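Local coordinates for protein aminoacyl-histidine dipeptidase (Vibrio alginolyticus, PDB 3MRU) that probably hydrolyses dipeptides such as Xaa-His substrates, as a zinc-dependent dipeptidase of the M20C metallopeptidase family, at residues Cys331-Met336 and Leu350-Ile355; Asp417-Ile422 and Trp476-Ala481. One frame throughout, in Å; residues are numbered along the deposited sequence.

Contact 1 of 2, residues Cys331-Met336 and Leu350-Ile355; sequences CPNGVM and LNVGVI
L350 lies over the backbone of P332: its CD2 is 3.5 Å from P332 O and also meets the ring carbon CB of the same proline. The setting is an antiparallel beta hairpin, strands 334-338 and 346-358, at the point where the chain leaving helix 318-330 enters the first of them. The evidence for the register is a hydrogen-bonded pair between G334 and L350, closed by two backbone bonds, G334 N to L350 O at 2.8 Å and L350 N to G334 O at 2.9 Å. A further pair, M336 with T348, carries the ladder on toward the turn.

In the other direction the backbone pairing gives way to a side chain. N333 has CG anti to its own N (chi1 -174°), and its amide oxygen continues the ladder by accepting V352 N at 2.9 Å, with an N-H...O angle of 160°. The donor sits above the amide carbonyl plane, 43° out of it. The same OD1 is also close to L350 O, an acceptor-acceptor approach that cannot be a bond.

Apolar groups fill the side of the hairpin that carries L350. CE of M336 reaches L350 CD2 at 4.0 Å, the two side chains crossing obliquely. Helix 373-389 packs here too, with L383 touching both C331 and L350, while M382 and V379 touch P332 and M336. Helix 373-389 thus packs on this part of the large mixed sheet. V352 extends the apolar patch toward the end of helix 318-330: its CG2, anti to the carbonyl carbon, meets C331 SG at 3.8 Å.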
ATOM      1  N   CYS A 331       6.798 -16.566 -17.573  1.00 61.56           N
ATOM      2  CA  CYS A 331       6.841 -15.543 -16.538  1.00 61.40           C
ATOM      3  C   CYS A 331       6.089 -15.907 -15.229  1.00 60.72           C
ATOM      4  O   CYS A 331       4.922 -16.272 -15.268  1.00 60.96           O
ATOM      5  CB  CYS A 331       6.327 -14.250 -17.181  1.00 70.78           C
ATOM      6  SG  CYS A 331       6.150 -12.863 -16.116  1.00 72.95           S
ATOM      7  N   PRO A 332       6.766 -15.820 -14.076  1.00 56.84           N
ATOM      8  CA  PRO A 332       6.142 -16.097 -12.784  1.00 56.91           C
ATOM      9  C   PRO A 332       5.031 -15.113 -12.466  1.00 57.03           C
ATOM     10  O   PRO A 332       5.009 -14.022 -13.020  1.00 57.20           O
ATOM     11  CB  PRO A 332       7.283 -15.908 -11.795  1.00 49.53           C
ATOM     12  CG  PRO A 332       8.229 -15.018 -12.496  1.00 49.58           C
ATOM     13  CD  PRO A 332       8.179 -15.453 -13.912  1.00 49.94           C
ATOM     14  N   ASN A 333       4.111 -15.513 -11.590  1.00 65.19           N
ATOM     15  CA  ASN A 333       2.985 -14.677 -11.182  1.00 65.19           C
ATOM     16  C   ASN A 333       2.342 -15.206  -9.907  1.00 65.02           C
ATOM     17  O   ASN A 333       2.338 -16.410  -9.673  1.00 65.36           O
ATOM     18  CB  ASN A 333       1.926 -14.572 -12.284  1.00 56.08           C
ATOM     19  CG  ASN A 333       0.823 -13.585 -11.925  1.00 57.25           C
ATOM     20  OD1 ASN A 333       1.096 -12.445 -11.556  1.00 58.65           O
ATOM     21  ND2 ASN A 333      -0.425 -14.023 -12.017  1.00 57.34           N
ATOM     22  N   GLY A 334       1.792 -14.309  -9.096  1.00 58.07           N
ATOM     23  CA  GLY A 334       1.177 -14.693  -7.839  1.00 58.10           C
ATOM     24  C   GLY A 334       2.176 -14.631  -6.711  1.00 58.41           C
ATOM     25  O   GLY A 334       2.969 -13.698  -6.645  1.00 58.59           O
ATOM     26  N   VAL A 335       2.139 -15.622  -5.820  1.00 63.40           N
ATOM     27  CA  VAL A 335       3.020 -15.664  -4.642  1.00 63.79           C
ATOM     28  C   VAL A 335       4.322 -16.351  -5.004  1.00 65.11           C
ATOM     29  O   VAL A 335       4.319 -17.385  -5.627  1.00 65.71           O
ATOM     30  CB  VAL A 335       2.357 -16.436  -3.473  1.00 41.65           C
ATOM     31  CG1 VAL A 335       3.220 -16.386  -2.212  1.00 39.82           C
ATOM     32  CG2 VAL A 335       0.961 -15.903  -3.203  1.00 40.41           C
ATOM     33  N   MET A 336       5.449 -15.805  -4.609  1.00 59.14           N
ATOM     34  CA  MET A 336       6.694 -16.515  -4.868  1.00 60.66           C
ATOM     35  C   MET A 336       7.158 -17.319  -3.656  1.00 61.67           C
ATOM     36  O   MET A 336       7.814 -18.344  -3.794  1.00 61.36           O
ATOM     37  CB  MET A 336       7.749 -15.536  -5.378  1.00 71.06           C
ATOM     38  CG  MET A 336       7.412 -14.934  -6.725  1.00 71.32           C
ATOM     39  SD  MET A 336       7.450 -16.197  -7.993  1.00 73.25           S
ATOM     40  CE  MET A 336       5.710 -16.427  -8.316  1.00 75.33           C
ATOM     41  N   LEU A 350       4.286 -11.189  -7.097  1.00 52.54           N
ATOM     42  CA  LEU A 350       4.207 -10.293  -8.223  1.00 52.83           C
ATOM     43  C   LEU A 350       2.902 -10.487  -8.994  1.00 53.51           C
ATOM     44  O   LEU A 350       2.285 -11.552  -8.967  1.00 53.23           O
ATOM     45  CB  LEU A 350       5.418 -10.452  -9.145  1.00 55.68           C
ATOM     46  CG  LEU A 350       5.429 -11.410 -10.327  1.00 54.63           C
ATOM     47  CD1 LEU A 350       6.408 -10.903 -11.343  1.00 53.72           C
ATOM     48  CD2 LEU A 350       5.833 -12.752  -9.826  1.00 55.29           C
ATOM     49  N   ASN A 351       2.490  -9.435  -9.680  1.00 55.97           N
ATOM     50  CA  ASN A 351       1.239  -9.444 -10.373  1.00 57.02           C
ATOM     51  C   ASN A 351       1.508  -8.939 -11.767  1.00 57.34           C
ATOM     52  O   ASN A 351       1.923  -7.803 -11.917  1.00 57.88           O
ATOM     53  CB  ASN A 351       0.258  -8.527  -9.640  1.00 65.04           C
ATOM     54  CG  ASN A 351      -1.062  -8.317 -10.392  1.00 67.30           C
ATOM     55  OD1 ASN A 351      -1.846  -7.449 -10.027  1.00 69.00           O
ATOM     56  ND2 ASN A 351      -1.312  -9.105 -11.436  1.00 70.88           N
ATOM     57  N   VAL A 352       1.324  -9.790 -12.775  1.00 58.04           N
ATOM     58  CA  VAL A 352       1.307  -9.340 -14.159  1.00 58.08           C
ATOM     59  C   VAL A 352      -0.075  -8.726 -14.380  1.00 58.69           C
ATOM     60  O   VAL A 352      -1.045  -9.418 -14.760  1.00 58.63           O
ATOM     61  CB  VAL A 352       1.580 -10.491 -15.156  1.00 52.77           C
ATOM     62  CG1 VAL A 352       1.206 -10.070 -16.570  1.00 51.09           C
ATOM     63  CG2 VAL A 352       3.042 -10.911 -15.080  1.00 51.99           C
ATOM     64  N   GLY A 353      -0.140  -7.418 -14.124  1.00 60.62           N
ATOM     65  CA  GLY A 353      -1.395  -6.673 -14.039  1.00 61.19           C
ATOM     66  C   GLY A 353      -1.942  -6.023 -15.309  1.00 61.56           C
ATOM     67  O   GLY A 353      -3.160  -5.899 -15.451  1.00 61.70           O
ATOM     68  N   VAL A 354      -1.066  -5.589 -16.219  1.00 63.82           N
ATOM     69  CA  VAL A 354      -1.507  -4.837 -17.413  1.00 63.87           C
ATOM     70  C   VAL A 354      -0.785  -5.280 -18.691  1.00 64.93           C
ATOM     71  O   VAL A 354       0.450  -5.334 -18.745  1.00 64.84           O
ATOM     72  CB  VAL A 354      -1.328  -3.285 -17.259  1.00 39.62           C
ATOM     73  CG1 VAL A 354      -2.102  -2.565 -18.320  1.00 38.12           C
ATOM     74  CG2 VAL A 354      -1.778  -2.806 -15.914  1.00 37.97           C
ATOM     75  N   ILE A 355      -1.554  -5.590 -19.723  1.00 55.72           N
ATOM     76  CA  ILE A 355      -0.951  -5.833 -21.019  1.00 57.01           C
ATOM     77  C   ILE A 355      -1.673  -5.006 -22.057  1.00 58.36           C
ATOM     78  O   ILE A 355      -2.904  -4.965 -22.075  1.00 58.18           O
ATOM     79  CB  ILE A 355      -0.938  -7.328 -21.387  1.00 60.90           C
ATOM     80  CG1 ILE A 355      -0.131  -8.097 -20.339  1.00 59.90           C
ATOM     81  CG2 ILE A 355      -0.381  -7.529 -22.812  1.00 60.30           C
ATOM     82  CD1 ILE A 355      -0.291  -9.613 -20.393  1.00 65.20           C
TER

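Contact 2 of 2, residues Asp417-Ile422 and Trp476-Ala481; sequences DMYEGI and WDQMVA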
ATOM      1  N   ASP A 417       2.110  -7.906  25.054  1.00130.85           N
ATOM      2  CA  ASP A 417       1.881  -8.282  26.446  1.00131.89           C
ATOM      3  C   ASP A 417       1.392  -7.129  27.329  1.00132.21           C
ATOM      4  O   ASP A 417       0.731  -7.358  28.341  1.00132.67           O
ATOM      5  CB  ASP A 417       3.120  -8.981  27.035  1.00 97.70           C
ATOM      6  CG  ASP A 417       3.091 -10.507  26.819  1.00 97.98           C
ATOM      7  OD1 ASP A 417       2.503 -10.981  25.807  1.00 97.09           O
ATOM      8  OD2 ASP A 417       3.647 -11.236  27.677  1.00 98.78           O
ATOM      9  N   MET A 418       1.697  -5.902  26.928  1.00 72.71           N
ATOM     10  CA  MET A 418       1.182  -4.717  27.599  1.00 72.55           C
ATOM     11  C   MET A 418      -0.287  -4.430  27.226  1.00 71.76           C
ATOM     12  O   MET A 418      -1.018  -3.821  27.991  1.00 71.61           O
ATOM     13  CB  MET A 418       2.109  -3.535  27.293  1.00112.62           C
ATOM     14  CG  MET A 418       1.507  -2.156  27.459  1.00114.83           C
ATOM     15  SD  MET A 418       0.161  -1.859  26.283  1.00120.08           S
ATOM     16  CE  MET A 418       1.038  -1.808  24.708  1.00118.47           C
ATOM     17  N   TYR A 419      -0.704  -4.861  26.046  1.00 61.28           N
ATOM     18  CA  TYR A 419      -2.077  -4.695  25.588  1.00 61.18           C
ATOM     19  C   TYR A 419      -2.897  -5.770  26.264  1.00 61.50           C
ATOM     20  O   TYR A 419      -4.067  -5.574  26.579  1.00 60.94           O
ATOM     21  CB  TYR A 419      -2.102  -4.907  24.073  1.00 84.38           C
ATOM     22  CG  TYR A 419      -3.399  -4.642  23.339  1.00 83.68           C
ATOM     23  CD1 TYR A 419      -3.555  -3.498  22.565  1.00 83.52           C
ATOM     24  CD2 TYR A 419      -4.449  -5.564  23.365  1.00 83.36           C
ATOM     25  CE1 TYR A 419      -4.744  -3.254  21.851  1.00 83.47           C
ATOM     26  CE2 TYR A 419      -5.635  -5.331  22.658  1.00 83.28           C
ATOM     27  CZ  TYR A 419      -5.772  -4.172  21.905  1.00 83.43           C
ATOM     28  OH  TYR A 419      -6.932  -3.925  21.216  1.00 83.51           O
ATOM     29  N   GLU A 420      -2.251  -6.914  26.475  1.00105.84           N
ATOM     30  CA  GLU A 420      -2.853  -8.060  27.134  1.00107.52           C
ATOM     31  C   GLU A 420      -3.017  -7.819  28.650  1.00107.66           C
ATOM     32  O   GLU A 420      -3.836  -8.476  29.327  1.00107.99           O
ATOM     33  CB  GLU A 420      -2.011  -9.309  26.857  1.00134.92           C
ATOM     34  CG  GLU A 420      -2.543 -10.601  27.503  1.00136.30           C
ATOM     35  CD  GLU A 420      -1.907 -11.861  26.906  1.00136.84           C
ATOM     36  OE1 GLU A 420      -0.647 -11.984  26.896  1.00139.36           O
ATOM     37  OE2 GLU A 420      -2.682 -12.735  26.445  1.00139.20           O
ATOM     38  N   GLY A 421      -2.224  -6.878  29.167  1.00159.18           N
ATOM     39  CA  GLY A 421      -2.348  -6.392  30.538  1.00158.59           C
ATOM     40  C   GLY A 421      -3.395  -5.295  30.672  1.00158.32           C
ATOM     41  O   GLY A 421      -3.843  -5.024  31.780  1.00158.99           O
ATOM     42  N   ILE A 422      -3.786  -4.667  29.560  1.00 85.22           N
ATOM     43  CA  ILE A 422      -4.813  -3.617  29.567  1.00 84.58           C
ATOM     44  C   ILE A 422      -6.147  -4.130  29.044  1.00 84.49           C
ATOM     45  O   ILE A 422      -7.198  -3.568  29.347  1.00 84.24           O
ATOM     46  CB  ILE A 422      -4.409  -2.401  28.708  1.00 92.67           C
ATOM     47  CG1 ILE A 422      -3.069  -1.835  29.165  1.00 92.58           C
ATOM     48  CG2 ILE A 422      -5.501  -1.310  28.732  1.00 91.94           C
ATOM     49  CD1 ILE A 422      -2.983  -1.303  30.620  1.00 87.59           C
ATOM     50  N   TRP A 476      -4.589   6.315  23.184  1.00 67.53           N
ATOM     51  CA  TRP A 476      -3.708   7.065  24.061  1.00 69.07           C
ATOM     52  C   TRP A 476      -3.327   6.240  25.306  1.00 70.22           C
ATOM     53  O   TRP A 476      -2.245   6.420  25.876  1.00 70.19           O
ATOM     54  CB  TRP A 476      -4.332   8.419  24.403  1.00 62.13           C
ATOM     55  CG  TRP A 476      -3.668   9.110  25.528  1.00 62.95           C
ATOM     56  CD1 TRP A 476      -3.978   8.979  26.848  1.00 63.53           C
ATOM     57  CD2 TRP A 476      -2.569  10.038  25.461  1.00 63.63           C
ATOM     58  NE1 TRP A 476      -3.138   9.759  27.610  1.00 64.49           N
ATOM     59  CE2 TRP A 476      -2.268  10.424  26.786  1.00 63.44           C
ATOM     60  CE3 TRP A 476      -1.819  10.587  24.414  1.00 64.42           C
ATOM     61  CZ2 TRP A 476      -1.240  11.322  27.095  1.00 62.26           C
ATOM     62  CZ3 TRP A 476      -0.792  11.491  24.726  1.00 63.69           C
ATOM     63  CH2 TRP A 476      -0.516  11.842  26.056  1.00 62.99           C
ATOM     64  N   ASP A 477      -4.201   5.314  25.698  1.00 62.19           N
ATOM     65  CA  ASP A 477      -3.960   4.504  26.888  1.00 63.73           C
ATOM     66  C   ASP A 477      -2.831   3.515  26.711  1.00 64.76           C
ATOM     67  O   ASP A 477      -2.046   3.315  27.637  1.00 65.00           O
ATOM     68  CB  ASP A 477      -5.224   3.775  27.333  1.00 72.84           C
ATOM     69  CG  ASP A 477      -6.161   4.666  28.120  1.00 73.99           C
ATOM     70  OD1 ASP A 477      -5.675   5.475  28.942  1.00 74.55           O
ATOM     71  OD2 ASP A 477      -7.391   4.553  27.918  1.00 76.51           O
ATOM     72  N   GLN A 478      -2.745   2.888  25.540  1.00 70.90           N
ATOM     73  CA  GLN A 478      -1.573   2.063  25.247  1.00 72.21           C
ATOM     74  C   GLN A 478      -0.389   2.902  24.840  1.00 72.36           C
ATOM     75  O   GLN A 478       0.758   2.546  25.132  1.00 72.96           O
ATOM     76  CB  GLN A 478      -1.855   1.013  24.199  1.00 78.70           C
ATOM     77  CG  GLN A 478      -3.024   1.360  23.352  1.00 82.19           C
ATOM     78  CD  GLN A 478      -3.495   0.168  22.570  1.00 85.90           C
ATOM     79  OE1 GLN A 478      -2.671  -0.625  22.099  1.00 87.07           O
ATOM     80  NE2 GLN A 478      -4.826   0.011  22.440  1.00 85.64           N
ATOM     81  N   MET A 479      -0.649   4.029  24.194  1.00 54.60           N
ATOM     82  CA  MET A 479       0.438   4.909  23.842  1.00 55.13           C
ATOM     83  C   MET A 479       1.167   5.286  25.132  1.00 55.05           C
ATOM     84  O   MET A 479       2.387   5.447  25.148  1.00 54.67           O
ATOM     85  CB  MET A 479      -0.086   6.138  23.105  1.00 84.19           C
ATOM     86  CG  MET A 479       0.730   6.556  21.848  1.00 85.81           C
ATOM     87  SD  MET A 479       2.195   7.611  22.138  1.00 87.58           S
ATOM     88  CE  MET A 479       3.424   6.372  22.533  1.00 86.36           C
ATOM     89  N   VAL A 480       0.416   5.386  26.226  1.00 69.88           N
ATOM     90  CA  VAL A 480       1.025   5.642  27.531  1.00 70.08           C
ATOM     91  C   VAL A 480       1.592   4.377  28.139  1.00 70.64           C
ATOM     92  O   VAL A 480       2.766   4.336  28.505  1.00 70.57           O
ATOM     93  CB  VAL A 480       0.035   6.210  28.548  1.00 51.26           C
ATOM     94  CG1 VAL A 480       0.605   6.064  29.938  1.00 51.27           C
ATOM     95  CG2 VAL A 480      -0.271   7.665  28.249  1.00 50.67           C
ATOM     96  N   ALA A 481       0.740   3.353  28.222  1.00 76.45           N
ATOM     97  CA  ALA A 481       1.083   2.082  28.831  1.00 77.17           C
ATOM     98  C   ALA A 481       2.463   1.667  28.385  1.00 78.21           C
ATOM     99  O   ALA A 481       3.350   1.465  29.226  1.00 78.59           O
ATOM    100  CB  ALA A 481       0.078   1.043  28.457  1.00 36.16           C
TER
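With CG anti to its backbone N (chi1 159°) and further bends at chi2 and chi3, M418 carries its thioether to the helix that holds Q478 and A481. From that helix the chain of Q478, extended beyond CG (chi2 -165°), carries CD and so the amide out to the Y419 ring. The contact packs the C-terminal part of helix 410-420 against helix 469-485, the last helix of the chain. Closest backbone approaches are M418 to A481, 6.9 Å between CA atoms, and Y419 to Q478, 6.8 Å.

A481 presents its methyl to M418: CB is 3.6 Å from both SD and CG of the methionine. The methionine tip continues to Q478, where CE reaches CB at 4.1 Å and the two side chains cross at about a right angle. Further along the same segment, I422 CG1 also approaches A481 CB, at 4.3 Å.

At the tyrosine the contact turns polar. OE1 of Q478 lies at the edge of the Y419 ring and in its plane, nearest CD1. Q478 NE2 is 3.3 Å from Y419 CE1. Ring and amide planes stand 65° apart, so the two groups are not stacked. Outside the pair, Y419 OH makes a weak hydrogen bond to E177 OE2, and the ring of Y423 meets that of Y419.

Between these two helix segments, then, cohesion rests on the thioether and methyl packing of M418 and A481. As modelled, OE1 occupies an in-plane position at the aromatic edge where a weak electrostatic attraction to the ring hydrogens would be possible.

Overall arrangement
Contacts 1 and 2 are separate elements of one M20 peptidase chain. Their centres are 41 Å apart, their nearest atoms about 28 Å, and they lie on opposite sides of the centre of the chain, at about 17 Å and 27 Å from it. They follow in series, 331-355 closing before 417 opens. Contact 1 belongs to the large mixed sheet, whereas contact 2 pairs two helices of the part that holds the metal site. Both lie away from that site, where two zinc ions are bound by H80, D119, D173 and H461, with D119 shared by both. Unlike contact 1, contact 2 has no backbone pairing between its segments.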